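Local coordinates for protein alpha-fucosidase (Bifidobacterium bifidum, PDB 2EAB) that acts as a 1,2-alpha-L-fucosidase, a family 95 glycoside hydrolase that probably cleaves alpha-1,2-linked fucose from glycans, represented here by the catalytic region of a longer protein, at residues Glu479-His484 / Lys536-Phe541; Asp174-Thr179 / Leu195-Ala200. All coordinates share one frame; numbering follows the deposited sequence.

In the fold
The two contacts lie on opposite sides of the chain's centre, about 60 Å apart between their own centres, and share no element of the fold. Contact 1 is buried in the helical family 95 catalytic domain, where the loop 479-484 is pressed against helix 525-546; contact 2 is only partly buried, at the open end of a beta hairpin in the N-terminal beta domain, away from its turn. Their chemistry follows their place. In the core, two glutamates meet backbone groups and an aromatic face, one of them salt-bridged to an arginine beyond the pair. Near the surface, two strands are joined by backbone bonds that give way to a serine hydroxyl, by a threonine pair and by bridging waters.

Contact 1: residues Glu479-His484 / Lys536-Phe541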
ATOM      1  N   GLU A 479       2.272  27.882  -0.689  1.00  7.48           N
ATOM      2  CA  GLU A 479       0.843  28.152  -0.548  1.00  7.25           C
ATOM      3  C   GLU A 479      -0.030  26.903  -0.614  1.00  7.06           C
ATOM      4  O   GLU A 479      -1.223  26.961  -0.316  1.00  7.24           O
ATOM      5  CB  GLU A 479       0.386  29.177  -1.584  1.00  7.73           C
ATOM      6  CG  GLU A 479       0.930  30.564  -1.323  1.00  7.63           C
ATOM      7  CD  GLU A 479       0.529  31.078   0.048  1.00  9.57           C
ATOM      8  OE1 GLU A 479      -0.687  31.173   0.322  1.00  8.96           O
ATOM      9  OE2 GLU A 479       1.435  31.369   0.858  1.00 11.24           O
ATOM     10  N   GLY A 480       0.567  25.777  -0.994  1.00  6.72           N
ATOM     11  CA  GLY A 480      -0.180  24.537  -1.085  1.00  6.59           C
ATOM     12  C   GLY A 480       0.157  23.717  -2.304  1.00  6.59           C
ATOM     13  O   GLY A 480       0.581  24.238  -3.335  1.00  6.52           O
ATOM     14  N   TYR A 481      -0.046  22.413  -2.171  1.00  6.14           N
ATOM     15  CA  TYR A 481       0.147  21.473  -3.262  1.00  6.13           C
ATOM     16  C   TYR A 481      -1.108  20.613  -3.373  1.00  6.24           C
ATOM     17  O   TYR A 481      -1.663  20.162  -2.371  1.00  6.53           O
ATOM     18  CB  TYR A 481       1.429  20.636  -3.071  1.00  6.29           C
ATOM     19  CG  TYR A 481       1.539  19.950  -1.726  1.00  5.83           C
ATOM     20  CD1 TYR A 481       1.289  18.589  -1.601  1.00  6.06           C
ATOM     21  CD2 TYR A 481       1.884  20.667  -0.577  1.00  6.38           C
ATOM     22  CE1 TYR A 481       1.377  17.957  -0.368  1.00  6.20           C
ATOM     23  CE2 TYR A 481       1.970  20.050   0.661  1.00  6.35           C
ATOM     24  CZ  TYR A 481       1.712  18.695   0.758  1.00  6.14           C
ATOM     25  OH  TYR A 481       1.793  18.066   1.979  1.00  6.34           O
ATOM     26  N   MET A 482      -1.558  20.432  -4.607  1.00  5.84           N
ATOM     27  CA  MET A 482      -2.789  19.728  -4.894  1.00  5.96           C
ATOM     28  C   MET A 482      -2.483  18.555  -5.817  1.00  5.86           C
ATOM     29  O   MET A 482      -1.715  18.690  -6.767  1.00  6.00           O
ATOM     30  CB  MET A 482      -3.780  20.689  -5.558  1.00  6.14           C
ATOM     31  CG  MET A 482      -5.130  20.075  -5.871  1.00  6.84           C
ATOM     32  SD  MET A 482      -6.169  21.190  -6.833  1.00  6.59           S
ATOM     33  CE  MET A 482      -7.482  21.587  -5.671  1.00  6.95           C
ATOM     34  N   ALA A 483      -3.079  17.404  -5.514  1.00  5.61           N
ATOM     35  CA  ALA A 483      -3.010  16.229  -6.375  1.00  5.49           C
ATOM     36  C   ALA A 483      -4.306  15.454  -6.210  1.00  5.59           C
ATOM     37  O   ALA A 483      -5.069  15.692  -5.268  1.00  5.93           O
ATOM     38  CB  ALA A 483      -1.804  15.365  -6.049  1.00  5.46           C
ATOM     39  N   HIS A 484      -4.536  14.511  -7.116  1.00  5.08           N
ATOM     40  CA  HIS A 484      -5.824  13.856  -7.215  1.00  5.39           C
ATOM     41  C   HIS A 484      -5.681  12.326  -7.148  1.00  5.68           C
ATOM     42  O   HIS A 484      -4.848  11.831  -6.390  1.00  5.95           O
ATOM     43  CB  HIS A 484      -6.535  14.410  -8.448  1.00  5.43           C
ATOM     44  CG  HIS A 484      -6.961  15.830  -8.272  1.00  5.61           C
ATOM     45  ND1 HIS A 484      -6.163  16.924  -8.550  1.00  7.37           N
ATOM     46  CD2 HIS A 484      -8.115  16.325  -7.775  1.00  4.36           C
ATOM     47  CE1 HIS A 484      -6.827  18.031  -8.251  1.00  4.09           C
ATOM     48  NE2 HIS A 484      -8.015  17.690  -7.784  1.00  6.90           N
ATOM     49  N   LYS A 536       1.940  21.159   7.420  1.00  6.72           N
ATOM     50  CA  LYS A 536       1.838  22.606   7.556  1.00  7.25           C
ATOM     51  C   LYS A 536       1.343  23.224   6.247  1.00  7.08           C
ATOM     52  O   LYS A 536       0.398  24.018   6.243  1.00  7.28           O
ATOM     53  CB  LYS A 536       3.200  23.185   7.931  1.00  7.53           C
ATOM     54  CG  LYS A 536       3.250  24.700   8.041  1.00  8.75           C
ATOM     55  CD  LYS A 536       4.672  25.163   8.342  1.00 10.12           C
ATOM     56  CE  LYS A 536       4.776  26.682   8.335  1.00 11.02           C
ATOM     57  NZ  LYS A 536       6.158  27.156   8.644  1.00 13.14           N
ATOM     58  N   GLU A 537       1.968  22.852   5.133  1.00  6.94           N
ATOM     59  CA  GLU A 537       1.613  23.455   3.859  1.00  6.93           C
ATOM     60  C   GLU A 537       0.257  22.967   3.339  1.00  6.64           C
ATOM     61  O   GLU A 537      -0.490  23.759   2.778  1.00  6.66           O
ATOM     62  CB  GLU A 537       2.720  23.269   2.817  1.00  7.09           C
ATOM     63  CG  GLU A 537       2.366  23.821   1.447  1.00  6.96           C
ATOM     64  CD  GLU A 537       3.560  24.050   0.535  1.00  7.16           C
ATOM     65  OE1 GLU A 537       4.730  24.005   0.988  1.00  7.16           O
ATOM     66  OE2 GLU A 537       3.317  24.307  -0.657  1.00  6.90           O
ATOM     67  N   GLU A 538      -0.068  21.687   3.515  1.00  6.54           N
ATOM     68  CA  GLU A 538      -1.382  21.219   3.073  1.00  6.24           C
ATOM     69  C   GLU A 538      -2.514  21.779   3.940  1.00  6.06           C
ATOM     70  O   GLU A 538      -3.606  22.054   3.440  1.00  6.33           O
ATOM     71  CB  GLU A 538      -1.443  19.691   2.969  1.00  6.29           C
ATOM     72  CG  GLU A 538      -2.684  19.168   2.230  1.00  6.19           C
ATOM     73  CD  GLU A 538      -2.684  19.465   0.734  1.00  5.76           C
ATOM     74  OE1 GLU A 538      -1.658  19.990   0.231  1.00  6.05           O
ATOM     75  OE2 GLU A 538      -3.710  19.176   0.067  1.00  6.43           O
ATOM     76  N   SER A 539      -2.259  21.955   5.236  1.00  6.34           N
ATOM     77  CA  SER A 539      -3.245  22.583   6.115  1.00  6.80           C
ATOM     78  C   SER A 539      -3.423  24.054   5.747  1.00  6.82           C
ATOM     79  O   SER A 539      -4.551  24.545   5.689  1.00  7.05           O
ATOM     80  CB  SER A 539      -2.868  22.420   7.590  1.00  6.78           C
ATOM     81  OG  SER A 539      -2.868  21.051   7.947  1.00  7.23           O
ATOM     82  N   HIS A 540      -2.314  24.744   5.483  1.00  7.11           N
ATOM     83  CA  HIS A 540      -2.373  26.112   4.981  1.00  7.35           C
ATOM     84  C   HIS A 540      -3.252  26.190   3.733  1.00  7.20           C
ATOM     85  O   HIS A 540      -4.108  27.071   3.606  1.00  7.30           O
ATOM     86  CB  HIS A 540      -0.974  26.614   4.639  1.00  7.64           C
ATOM     87  CG  HIS A 540      -0.948  28.037   4.194  1.00  7.79           C
ATOM     88  ND1 HIS A 540      -1.026  28.421   2.872  1.00  9.75           N
ATOM     89  CD2 HIS A 540      -0.883  29.179   4.916  1.00  7.48           C
ATOM     90  CE1 HIS A 540      -0.992  29.741   2.803  1.00  7.81           C
ATOM     91  NE2 HIS A 540      -0.910  30.223   4.029  1.00 10.57           N
ATOM     92  N   PHE A 541      -3.026  25.253   2.818  1.00  7.07           N
ATOM     93  CA  PHE A 541      -3.747  25.186   1.556  1.00  6.86           C
ATOM     94  C   PHE A 541      -5.241  25.034   1.794  1.00  7.14           C
ATOM     95  O   PHE A 541      -6.043  25.800   1.255  1.00  7.12           O
ATOM     96  CB  PHE A 541      -3.203  24.025   0.717  1.00  7.21           C
ATOM     97  CG  PHE A 541      -3.882  23.855  -0.614  1.00  6.77           C
ATOM     98  CD1 PHE A 541      -3.974  24.917  -1.516  1.00  6.95           C
ATOM     99  CD2 PHE A 541      -4.414  22.624  -0.974  1.00  7.27           C
ATOM    100  CE1 PHE A 541      -4.604  24.752  -2.745  1.00  7.04           C
ATOM    101  CE2 PHE A 541      -5.026  22.446  -2.204  1.00  7.93           C
ATOM    102  CZ  PHE A 541      -5.133  23.513  -3.093  1.00  7.24           C
TER
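Glu537 meets Gly480 through OE2, while its OE1 is held twice from beyond the pair, by Arg456 in a salt bridge and by the backbone N of Gly476. OE2 accepts a weak, bent hydrogen bond from Gly480 N, at 3.1 Å and 132°. CG is anti to the backbone N and the chain is extended beyond it, which carries the carboxylate to the loop. Glu537 CB lies in the ring plane of Tyr481, at the edge, and Glu537 CG comes within 3.8 Å of Tyr481 CD2.

Glu538 approaches the same ring from above. Its chain bends at chi2 (70°) and its OE1 stands 3.4 Å over the centre of the Tyr481 ring, with carboxylate and ring planes 55° apart. That OE1 is 2.6 Å from Tyr481 O, a separation easiest to understand if the carboxyl group carries a proton. Tyr481 OH is tied to Leu534 O, one turn back on helix 525-546, which fixes the far end of the ring.

Phe541 packs against the backbone of the loop. The backbone angles of Gly480 by themselves call for glycine, and its bare CA lies 3.6 Å from Phe541 CB. The Met482 side chain crosses the phenyl group at about a right angle: Met482 CE sits in the ring plane at the edge, 4.0 Å from Phe541 CZ. Ala459 and Ala463 of helix 452-463 also touch Phe541.

Loop and helix both belong to the (alpha/alpha)6-barrel catalytic domain of family 95, away from the calcium site. Two buried acids on successive helix residues thus fare differently. Glu537 has a cationic partner that would stabilise its charge, whereas Glu538, set over a pi face and beside a carbonyl oxygen, is probably easier to accommodate when neutral.

Contact 2: residues Asp174-Thr179 / Leu195-Ala200; sequences DGVTYT and LTASKA
Thr179 and Thr196 face each other as an antiparallel hydrogen-bonded pair, and their two backbone bonds set the register of the hairpin. Thr196 N donates to Thr179 O at 3.0 Å in a nearly straight bond (169°), and Thr179 N returns one to Thr196 O at 3.1 Å. Toward the open end of the hairpin the pattern changes. Ser198 N reaches Thr177 O only weakly, and Thr177 N bonds instead to a side chain, Ser198 OG, at 2.9 Å. Chi1 (60°) sets OG between the backbone N and the carbonyl carbon, facing Thr177 N; the hydroxyl stands in for a backbone carbonyl where the partner chain leaves its extended path. Tyr178 CA adds a CA-H...O contact to Thr196 O, at 3.4 Å.

Among the hydroxyls, OG1 of Thr179 and OG1 of Thr196 are 2.6 Å apart, a hydrogen bond in which either may donate. One water links Thr196 OG1 to Thr177 O, and a second donates to both Thr179 O and Thr196 O. At the open end a third water joins Lys199 NZ to Asp174 O; the extended lysine chain passes Val176, its CD 3.8 Å from Val176 CG2.

Apolar contact gathers on the face bearing Tyr178 and Ala197, a non-hydrogen-bonded pair. Ala197 CB touches Tyr178 CE1 at 3.8 Å, and Val176 CG1 lies 3.6 Å above the plane of the Tyr178 ring, displaced toward its rim.

That face turns inward: Tyr178 meets the ring of Phe148, and Ala197 touches Leu203 of strand 203-208, in the other of the two antiparallel sheets that pack face to face in this N-terminal domain of family 65 type. Within their own sheet, strand 166-173 flanks strand 176-185 and strand 273-282 flanks strand 190-197, which makes this an interior hairpin.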
ATOM      1  N   ASP A 174      14.763 -37.384 -17.074  1.00 16.75           N
ATOM      2  CA  ASP A 174      15.607 -38.426 -17.670  1.00 17.31           C
ATOM      3  C   ASP A 174      16.809 -38.785 -16.779  1.00 17.13           C
ATOM      4  O   ASP A 174      17.945 -38.880 -17.253  1.00 17.57           O
ATOM      5  CB  ASP A 174      16.054 -38.000 -19.078  1.00 17.56           C
ATOM      6  CG  ASP A 174      16.643 -39.143 -19.887  1.00 18.78           C
ATOM      7  OD1 ASP A 174      16.125 -40.278 -19.804  1.00 20.37           O
ATOM      8  OD2 ASP A 174      17.631 -38.896 -20.612  1.00 20.55           O
ATOM      9  N   GLY A 175      16.544 -38.962 -15.485  1.00 17.12           N
ATOM     10  CA  GLY A 175      17.559 -39.391 -14.524  1.00 17.04           C
ATOM     11  C   GLY A 175      18.350 -38.289 -13.840  1.00 16.81           C
ATOM     12  O   GLY A 175      19.059 -38.548 -12.866  1.00 17.09           O
ATOM     13  N   VAL A 176      18.227 -37.060 -14.341  1.00 16.38           N
ATOM     14  CA  VAL A 176      18.998 -35.925 -13.828  1.00 15.95           C
ATOM     15  C   VAL A 176      18.091 -34.957 -13.064  1.00 15.43           C
ATOM     16  O   VAL A 176      17.015 -34.594 -13.547  1.00 15.06           O
ATOM     17  CB  VAL A 176      19.727 -35.165 -14.974  1.00 16.21           C
ATOM     18  CG1 VAL A 176      20.610 -34.048 -14.421  1.00 16.10           C
ATOM     19  CG2 VAL A 176      20.557 -36.125 -15.820  1.00 16.38           C
ATOM     20  N   THR A 177      18.526 -34.564 -11.868  1.00 14.91           N
ATOM     21  CA  THR A 177      17.823 -33.548 -11.087  1.00 14.65           C
ATOM     22  C   THR A 177      18.341 -32.157 -11.437  1.00 14.33           C
ATOM     23  O   THR A 177      19.541 -31.887 -11.363  1.00 14.22           O
ATOM     24  CB  THR A 177      17.943 -33.807  -9.567  1.00 14.74           C
ATOM     25  OG1 THR A 177      17.326 -35.060  -9.251  1.00 15.39           O
ATOM     26  CG2 THR A 177      17.255 -32.700  -8.762  1.00 14.89           C
ATOM     27  N   TYR A 178      17.417 -31.283 -11.828  1.00 13.90           N
ATOM     28  CA  TYR A 178      17.734 -29.894 -12.137  1.00 13.35           C
ATOM     29  C   TYR A 178      17.133 -29.002 -11.068  1.00 12.92           C
ATOM     30  O   TYR A 178      15.980 -29.187 -10.681  1.00 12.60           O
ATOM     31  CB  TYR A 178      17.185 -29.513 -13.513  1.00 13.74           C
ATOM     32  CG  TYR A 178      17.811 -30.294 -14.646  1.00 13.87           C
ATOM     33  CD1 TYR A 178      18.967 -29.836 -15.276  1.00 14.32           C
ATOM     34  CD2 TYR A 178      17.251 -31.496 -15.084  1.00 14.15           C
ATOM     35  CE1 TYR A 178      19.553 -30.551 -16.317  1.00 14.97           C
ATOM     36  CE2 TYR A 178      17.828 -32.223 -16.124  1.00 14.74           C
ATOM     37  CZ  TYR A 178      18.973 -31.741 -16.735  1.00 14.98           C
ATOM     38  OH  TYR A 178      19.544 -32.461 -17.760  1.00 15.08           O
ATOM     39  N   THR A 179      17.925 -28.055 -10.574  1.00 12.44           N
ATOM     40  CA  THR A 179      17.414 -27.089  -9.602  1.00 12.14           C
ATOM     41  C   THR A 179      17.630 -25.655 -10.061  1.00 11.78           C
ATOM     42  O   THR A 179      18.581 -25.351 -10.792  1.00 11.42           O
ATOM     43  CB  THR A 179      18.026 -27.256  -8.184  1.00 12.44           C
ATOM     44  OG1 THR A 179      19.359 -26.737  -8.154  1.00 13.62           O
ATOM     45  CG2 THR A 179      18.025 -28.718  -7.742  1.00 12.68           C
ATOM     46  N   LEU A 195      21.636 -22.050 -10.884  1.00 12.12           N
ATOM     47  CA  LEU A 195      21.130 -23.171 -11.671  1.00 12.56           C
ATOM     48  C   LEU A 195      22.085 -24.349 -11.582  1.00 12.82           C
ATOM     49  O   LEU A 195      23.291 -24.177 -11.736  1.00 12.93           O
ATOM     50  CB  LEU A 195      20.948 -22.752 -13.135  1.00 12.57           C
ATOM     51  CG  LEU A 195      20.238 -21.418 -13.397  1.00 13.13           C
ATOM     52  CD1 LEU A 195      20.367 -21.006 -14.845  1.00 14.11           C
ATOM     53  CD2 LEU A 195      18.777 -21.478 -12.991  1.00 12.64           C
ATOM     54  N   THR A 196      21.542 -25.536 -11.311  1.00 13.28           N
ATOM     55  CA  THR A 196      22.360 -26.752 -11.205  1.00 14.11           C
ATOM     56  C   THR A 196      21.764 -27.951 -11.936  1.00 14.27           C
ATOM     57  O   THR A 196      20.554 -28.029 -12.159  1.00 14.05           O
ATOM     58  CB  THR A 196      22.611 -27.178  -9.728  1.00 14.11           C
ATOM     59  OG1 THR A 196      21.448 -27.830  -9.206  1.00 15.48           O
ATOM     60  CG2 THR A 196      22.995 -25.988  -8.845  1.00 14.45           C
ATOM     61  N   ALA A 197      22.646 -28.875 -12.307  1.00 14.76           N
ATOM     62  CA  ALA A 197      22.268 -30.223 -12.716  1.00 15.34           C
ATOM     63  C   ALA A 197      23.011 -31.206 -11.812  1.00 15.79           C
ATOM     64  O   ALA A 197      24.119 -30.916 -11.365  1.00 16.03           O
ATOM     65  CB  ALA A 197      22.627 -30.457 -14.167  1.00 15.29           C
ATOM     66  N   SER A 198      22.399 -32.358 -11.540  1.00 16.51           N
ATOM     67  CA  SER A 198      22.976 -33.336 -10.608  1.00 17.19           C
ATOM     68  C   SER A 198      24.149 -34.117 -11.203  1.00 17.76           C
ATOM     69  O   SER A 198      24.959 -34.692 -10.467  1.00 18.10           O
ATOM     70  CB  SER A 198      21.901 -34.301 -10.108  1.00 16.99           C
ATOM     71  OG  SER A 198      21.314 -35.008 -11.184  1.00 17.08           O
ATOM     72  N   LYS A 199      24.233 -34.130 -12.530  1.00 18.23           N
ATOM     73  CA  LYS A 199      25.296 -34.838 -13.240  1.00 18.84           C
ATOM     74  C   LYS A 199      26.130 -33.857 -14.059  1.00 18.71           C
ATOM     75  O   LYS A 199      25.582 -32.989 -14.744  1.00 18.76           O
ATOM     76  CB  LYS A 199      24.708 -35.937 -14.133  1.00 18.89           C
ATOM     77  CG  LYS A 199      23.987 -37.046 -13.362  1.00 19.71           C
ATOM     78  CD  LYS A 199      23.444 -38.133 -14.286  1.00 19.89           C
ATOM     79  CE  LYS A 199      22.636 -39.161 -13.506  1.00 21.38           C
ATOM     80  NZ  LYS A 199      22.136 -40.262 -14.381  1.00 22.33           N
ATOM     81  N   ALA A 200      27.453 -33.989 -13.973  1.00 18.67           N
ATOM     82  CA  ALA A 200      28.374 -33.116 -14.704  1.00 18.42           C
ATOM     83  C   ALA A 200      28.104 -33.143 -16.208  1.00 18.16           C
ATOM     84  O   ALA A 200      27.802 -34.196 -16.775  1.00 18.24           O
ATOM     85  CB  ALA A 200      29.820 -33.499 -14.410  1.00 18.68           C
TER
HETATM   86  O   HOH W   1      20.467 -39.697 -16.546  1.00 32.11           O
HETATM   87  O   HOH W   2      20.866 -30.511  -9.420  1.00 18.69           O
HETATM   88  O   HOH W   3      18.830 -26.125 -13.460  1.00 13.55           O